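Local coordinates for protein Amuc_1102 (Akkermansia muciniphila, PDB 7DSZ) that is of unproven function but adopts an immunoglobulin-like fold related to an archaeal type IV pilus protein, and so may contribute to a pilus-like assembly, at residues L28-S33 with G131-Y136; P34-Q39 with S186-D191. One frame throughout, in Å; residues are numbered along the deposited sequence. Where two conformers were deposited one is given.

Contact 1: L28-S33 with G131-Y136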
loop_
_atom_site.group_PDB
_atom_site.type_symbol
_atom_site.label_atom_id
_atom_site.label_comp_id
_atom_site.label_asym_id
_atom_site.label_seq_id
_atom_site.Cartn_x
_atom_site.Cartn_y
_atom_site.Cartn_z
ATOM N N LEU C 28 -19.658 5.234 14.847
ATOM C CA LEU C 28 -19.458 5.705 13.476
ATOM C C LEU C 28 -19.319 7.219 13.464
ATOM O O LEU C 28 -20.192 7.933 13.977
ATOM C CB LEU C 28 -20.623 5.291 12.579
ATOM C CG LEU C 28 -20.683 5.998 11.217
ATOM C CD1 LEU C 28 -19.494 5.568 10.362
ATOM C CD2 LEU C 28 -21.987 5.668 10.520
ATOM N N TYR C 29 -18.225 7.702 12.890
ATOM C CA TYR C 29 -18.016 9.114 12.610
ATOM C C TYR C 29 -17.912 9.308 11.109
ATOM O O TYR C 29 -17.089 8.655 10.460
ATOM C CB TYR C 29 -16.730 9.634 13.230
ATOM C CG TYR C 29 -16.658 9.592 14.735
ATOM C CD1 TYR C 29 -17.058 10.690 15.484
ATOM C CD2 TYR C 29 -16.162 8.479 15.395
ATOM C CE1 TYR C 29 -16.971 10.680 16.864
ATOM C CE2 TYR C 29 -16.066 8.460 16.797
ATOM C CZ TYR C 29 -16.473 9.570 17.507
ATOM O OH TYR C 29 -16.374 9.583 18.867
ATOM N N MET C 30 -18.722 10.208 10.556
ATOM C CA MET C 30 -18.542 10.615 9.171
ATOM C C MET C 30 -17.541 11.761 9.147
ATOM O O MET C 30 -17.726 12.770 9.834
ATOM C CB MET C 30 -19.876 11.025 8.527
ATOM C CG MET C 30 -20.922 9.920 8.536
ATOM S SD MET C 30 -20.392 8.429 7.653
ATOM C CE MET C 30 -19.872 9.096 6.089
ATOM N N ARG C 31 -16.474 11.613 8.362
ATOM C CA ARG C 31 -15.368 12.559 8.426
ATOM C C ARG C 31 -14.861 12.827 7.023
ATOM O O ARG C 31 -14.701 11.897 6.233
ATOM C CB ARG C 31 -14.199 12.032 9.275
ATOM C CG ARG C 31 -14.535 11.744 10.746
ATOM C CD ARG C 31 -13.306 11.182 11.447
ATOM N NE ARG C 31 -12.172 12.013 11.109
ATOM C CZ ARG C 31 -10.942 11.588 10.877
ATOM N NH1 ARG C 31 -10.613 10.302 10.944
ATOM N NH2 ARG C 31 -10.029 12.488 10.573
ATOM N N GLN C 32 -14.565 14.078 6.719
ATOM C CA GLN C 32 -14.002 14.419 5.421
ATOM C C GLN C 32 -12.544 13.977 5.372
ATOM O O GLN C 32 -11.833 14.069 6.377
ATOM C CB GLN C 32 -14.111 15.924 5.185
ATOM C CG GLN C 32 -13.680 16.385 3.805
ATOM C CD GLN C 32 -14.127 17.807 3.505
ATOM O OE1 GLN C 32 -14.345 18.610 4.415
ATOM N NE2 GLN C 32 -14.280 18.119 2.223
ATOM N N SER C 33 -12.097 13.489 4.218
ATOM C CA SER C 33 -10.701 13.099 4.133
ATOM C C SER C 33 -9.837 14.354 4.152
ATOM O O SER C 33 -10.311 15.446 3.826
ATOM C CB SER C 33 -10.427 12.282 2.873
ATOM O OG SER C 33 -10.786 13.012 1.722
ATOM N N GLY C 131 -29.822 8.363 7.546
ATOM C CA GLY C 131 -30.503 7.352 8.326
ATOM C C GLY C 131 -29.557 6.529 9.185
ATOM O O GLY C 131 -28.352 6.787 9.290
ATOM N N LYS C 132 -30.144 5.524 9.836
ATOM C CA LYS C 132 -29.376 4.516 10.564
ATOM C C LYS C 132 -29.043 3.379 9.603
ATOM O O LYS C 132 -29.613 2.285 9.648
ATOM C CB LYS C 132 -30.148 4.013 11.778
ATOM C CG LYS C 132 -30.212 5.007 12.918
ATOM C CD LYS C 132 -28.825 5.352 13.437
ATOM C CE LYS C 132 -28.783 6.792 13.908
ATOM N NZ LYS C 132 -30.047 7.168 14.604
ATOM N N TRP C 133 -28.103 3.668 8.703
ATOM C CA TRP C 133 -27.790 2.693 7.673
ATOM C C TRP C 133 -26.932 1.547 8.184
ATOM O O TRP C 133 -26.850 0.513 7.519
ATOM C CB TRP C 133 -27.118 3.380 6.483
ATOM C CG TRP C 133 -25.875 4.184 6.783
ATOM C CD1 TRP C 133 -25.810 5.508 7.133
ATOM C CD2 TRP C 133 -24.517 3.729 6.682
ATOM N NE1 TRP C 133 -24.493 5.897 7.274
ATOM C CE2 TRP C 133 -23.682 4.823 7.003
ATOM C CE3 TRP C 133 -23.929 2.503 6.353
ATOM C CZ2 TRP C 133 -22.282 4.723 7.007
ATOM C CZ3 TRP C 133 -22.548 2.403 6.359
ATOM C CH2 TRP C 133 -21.738 3.504 6.700
ATOM N N VAL C 134 -26.310 1.688 9.349
ATOM C CA VAL C 134 -25.585 0.586 9.974
ATOM C C VAL C 134 -26.575 -0.197 10.830
ATOM O O VAL C 134 -27.028 0.291 11.868
ATOM C CB VAL C 134 -24.410 1.094 10.817
ATOM C CG1 VAL C 134 -23.649 -0.090 11.404
ATOM C CG2 VAL C 134 -23.491 1.986 9.985
ATOM N N LYS C 135 -26.889 -1.423 10.420
ATOM C CA LYS C 135 -27.902 -2.212 11.114
ATOM C C LYS C 135 -27.329 -2.984 12.296
ATOM O O LYS C 135 -27.913 -2.973 13.384
ATOM C CB LYS C 135 -28.578 -3.171 10.128
ATOM C CG LYS C 135 -29.364 -2.442 9.044
ATOM C CD LYS C 135 -30.174 -1.292 9.639
ATOM C CE LYS C 135 -30.991 -0.590 8.563
ATOM N NZ LYS C 135 -31.687 0.619 9.073
ATOM N N TYR C 136 -26.197 -3.655 12.101
ATOM C CA TYR C 136 -25.523 -4.379 13.171
ATOM C C TYR C 136 -24.030 -4.084 13.143
ATOM O O TYR C 136 -23.457 -3.822 12.080
ATOM C CB TYR C 136 -25.711 -5.870 13.032
ATOM C CG TYR C 136 -27.160 -6.298 12.992
ATOM C CD1 TYR C 136 -27.963 -6.163 14.107
ATOM C CD2 TYR C 136 -27.718 -6.827 11.837
ATOM C CE1 TYR C 136 -29.288 -6.554 14.090
ATOM C CE2 TYR C 136 -29.052 -7.227 11.807
ATOM C CZ TYR C 136 -29.824 -7.084 12.941
ATOM O OH TYR C 136 -31.142 -7.467 12.937
#
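Leu-28 and Trp-133 make the tight part of this contact. The leucine side chain meets the indole at about a right angle, and its CD2 methyl lies 3.6 Å from Trp-133 CZ2, in an oblique approach to the ring. Leu-28 CD2 also touches Val-134 CG2, at 4.0 Å. That valine methyl lies on the indole face of the residue before it, near the rim, so the two present one apolar surface. With chi1 at 56°, the Trp-133 side chain sits between its own backbone N and carbonyl carbon, and from there the six-membered end of the indole reaches strand 18-32. Met-30 adds a looser touch at the ring edge, its SD 4.2 Å from Trp-133 CZ2.

The loose side is the turn, where Lys-132 and Lys-135 are exposed to solvent. Lys-132 centres an inverse gamma turn, and Lys-135 NZ folds back to donate to Lys-132 O at 2.7 Å.

The contact joins the end of strand 18-32, in the three-stranded antiparallel sheet, to strand 134-143 of the mixed sheet. Trp-133 packs against Val-120, Ile-123 and Thr-124 of helix 117-124 and Val-82 of strand 70-83, while Leu-28 rests on Ala-52 and Phe-54 of strand 50-63.

Contact 2: P34-Q39 with S186-D191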
loop_
_atom_site.group_PDB
_atom_site.type_symbol
_atom_site.label_atom_id
_atom_site.label_comp_id
_atom_site.label_asym_id
_atom_site.label_seq_id
_atom_site.Cartn_x
_atom_site.Cartn_y
_atom_site.Cartn_z
ATOM N N PRO C 34 -8.572 14.230 4.560
ATOM C CA PRO C 34 -7.724 15.418 4.684
ATOM C C PRO C 34 -7.535 16.096 3.335
ATOM O O PRO C 34 -7.339 15.440 2.312
ATOM C CB PRO C 34 -6.407 14.852 5.227
ATOM C CG PRO C 34 -6.782 13.548 5.866
ATOM C CD PRO C 34 -7.885 13.008 5.017
ATOM N N ASN C 35 -7.623 17.423 3.343
ATOM C CA ASN C 35 -7.398 18.230 2.145
ATOM C C ASN C 35 -5.984 18.790 2.251
ATOM O O ASN C 35 -5.751 19.855 2.820
ATOM C CB ASN C 35 -8.446 19.329 2.009
ATOM C CG ASN C 35 -8.432 19.971 0.642
ATOM O OD1 ASN C 35 -7.698 19.538 -0.251
ATOM N ND2 ASN C 35 -9.247 21.004 0.463
ATOM N N VAL C 36 -5.041 18.053 1.686
ATOM C CA VAL C 36 -3.620 18.311 1.875
ATOM C C VAL C 36 -3.203 19.521 1.042
ATOM O O VAL C 36 -3.573 19.636 -0.131
ATOM C CB VAL C 36 -2.818 17.056 1.501
ATOM C CG1 VAL C 36 -1.368 17.372 1.315
ATOM C CG2 VAL C 36 -3.023 15.978 2.580
ATOM N N LEU C 37 -2.432 20.431 1.645
ATOM C CA LEU C 37 -1.923 21.599 0.923
ATOM C C LEU C 37 -0.688 21.229 0.113
ATOM O O LEU C 37 0.157 20.456 0.570
ATOM C CB LEU C 37 -1.567 22.727 1.897
ATOM C CG LEU C 37 -2.632 23.256 2.858
ATOM C CD1 LEU C 37 -2.105 24.491 3.598
ATOM C CD2 LEU C 37 -3.937 23.561 2.128
ATOM N N THR C 38 -0.571 21.787 -1.097
ATOM C CA THR C 38 0.590 21.521 -1.936
ATOM C C THR C 38 1.171 22.829 -2.463
ATOM O O THR C 38 0.512 23.871 -2.468
ATOM C CB THR C 38 0.261 20.585 -3.116
ATOM O OG1 THR C 38 -0.700 21.206 -3.979
ATOM C CG2 THR C 38 -0.288 19.234 -2.615
ATOM N N GLN C 39 2.430 22.752 -2.906
ATOM C CA GLN C 39 3.124 23.919 -3.448
ATOM C C GLN C 39 2.342 24.542 -4.602
ATOM O O GLN C 39 1.930 25.705 -4.537
ATOM C CB GLN C 39 4.529 23.510 -3.897
ATOM C CG GLN C 39 5.243 24.532 -4.773
ATOM C CD GLN C 39 6.054 23.879 -5.886
ATOM O OE1 GLN C 39 6.375 22.688 -5.826
ATOM N NE2 GLN C 39 6.377 24.655 -6.914
ATOM N N SER C 186 -4.103 7.679 6.556
ATOM C CA SER C 186 -2.992 6.849 7.023
ATOM C C SER C 186 -1.993 7.630 7.873
ATOM O O SER C 186 -1.610 7.186 8.962
ATOM C CB SER C 186 -2.280 6.220 5.825
ATOM O OG SER C 186 -1.146 5.475 6.259
ATOM N N VAL C 187 -1.535 8.790 7.394
ATOM C CA VAL C 187 -0.469 9.481 8.128
ATOM C C VAL C 187 -0.988 10.463 9.169
ATOM O O VAL C 187 -0.174 11.106 9.848
ATOM C CB VAL C 187 0.488 10.234 7.181
ATOM C CG1 VAL C 187 1.014 9.274 6.076
ATOM C CG2 VAL C 187 -0.188 11.451 6.593
ATOM N N PHE C 188 -2.300 10.588 9.339
ATOM C CA PHE C 188 -2.876 11.556 10.264
ATOM C C PHE C 188 -3.345 10.882 11.545
ATOM O O PHE C 188 -3.599 9.680 11.575
ATOM C CB PHE C 188 -4.033 12.285 9.592
ATOM C CG PHE C 188 -3.584 13.138 8.438
ATOM C CD1 PHE C 188 -3.048 14.400 8.678
ATOM C CD2 PHE C 188 -3.635 12.666 7.142
ATOM C CE1 PHE C 188 -2.612 15.195 7.630
ATOM C CE2 PHE C 188 -3.180 13.458 6.081
ATOM C CZ PHE C 188 -2.676 14.728 6.341
ATOM N N TRP C 189 -3.450 11.680 12.616
ATOM C CA TRP C 189 -3.818 11.161 13.935
ATOM C C TRP C 189 -2.998 9.927 14.281
ATOM O O TRP C 189 -3.518 8.930 14.793
ATOM C CB TRP C 189 -5.308 10.825 14.013
ATOM C CG TRP C 189 -6.260 11.975 13.875
ATOM C CD1 TRP C 189 -5.964 13.297 13.648
ATOM C CD2 TRP C 189 -7.680 11.890 13.992
ATOM N NE1 TRP C 189 -7.139 14.032 13.592
ATOM C CE2 TRP C 189 -8.199 13.182 13.797
ATOM C CE3 TRP C 189 -8.566 10.827 14.219
ATOM C CZ2 TRP C 189 -9.563 13.443 13.828
ATOM C CZ3 TRP C 189 -9.930 11.092 14.259
ATOM C CH2 TRP C 189 -10.409 12.391 14.067
ATOM N N TYR C 190 -1.693 9.993 14.014
ATOM C CA TYR C 190 -0.903 8.774 14.040
ATOM C C TYR C 190 -0.850 8.177 15.444
ATOM O O TYR C 190 -0.928 6.951 15.602
ATOM C CB TYR C 190 0.505 9.031 13.489
ATOM C CG TYR C 190 1.309 7.749 13.426
ATOM C CD1 TYR C 190 1.168 6.873 12.345
ATOM C CD2 TYR C 190 2.177 7.385 14.463
ATOM C CE1 TYR C 190 1.884 5.673 12.283
ATOM C CE2 TYR C 190 2.902 6.187 14.415
ATOM C CZ TYR C 190 2.753 5.338 13.316
ATOM O OH TYR C 190 3.434 4.135 13.245
ATOM N N ASP C 191 -0.792 9.028 16.474
ATOM C CA ASP C 191 -0.669 8.549 17.852
ATOM C C ASP C 191 -1.957 7.997 18.446
ATOM O O ASP C 191 -1.925 7.501 19.581
ATOM C CB ASP C 191 -0.171 9.677 18.749
ATOM C CG ASP C 191 1.289 9.936 18.556
ATOM O OD1 ASP C 191 1.937 9.043 17.963
ATOM O OD2 ASP C 191 1.783 11.002 18.978
#
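Pro-34 and Phe-188 meet where two irregular loop segments come closest, their CA atoms 8.3 Å apart. The proline ring lies over one face of the phenyl ring: Pro-34 CB stands 4.0 Å from the centroid of the Phe-188 ring and 28° off its normal, a CH-pi contact. The nearest pair is Pro-34 CG and Phe-188 CD2 at 3.5 Å; CG sits over the CD2-CE2 bond and CB over CE2 and CZ. The two side chains run past each other in opposite directions. Val-36 comes in at the rim instead, with its CG2 near the ring plane and 4.0 Å from Phe-188 CZ.

Phe-188 CG is anti to its carbonyl carbon, with chi1 at -66°, and this sends the phenyl out toward the 34-39 loop. Val-187 CG2 lies 3.6 Å above the opposite face of the Phe-188 ring, offset toward the rim, so the ring is sandwiched between proline and valine. Lys-180 NZ hydrogen-bonds to the carbonyl oxygens of Ser-186 and Phe-188, holding the loop that carries the ring.

In the three-chain assembly, Val-36 meets Val-36 of another subunit, and Val-187 meets Pro-184 of a different neighbouring subunit. The contact itself is entirely apolar and probably depends on close fit rather than polar bonds between the loops; its apolar patch lies at a subunit boundary.

Along the chain the segments come in the order 28-33, 34-39, 131-136, 186-191, so the two contacts interleave: a single run from 28 to 39 supplies the first half of both. Their centres lie 21 Å apart, contact 1 about 12 Å and contact 2 about 20 Å from the centre of the chain. Contact 1 links strands 18-32 and 134-143, joining the two sheets of the immunoglobulin-like fold. Contact 2 pairs two loops at the surface. A cation-pi interaction between Arg-31 and Trp-189 connects them, with Arg-31 CZ 3.3 Å from Trp-189 CH2. The same stretch of chain thus leads from the packed sheets to the places where other subunits of the trimer meet it.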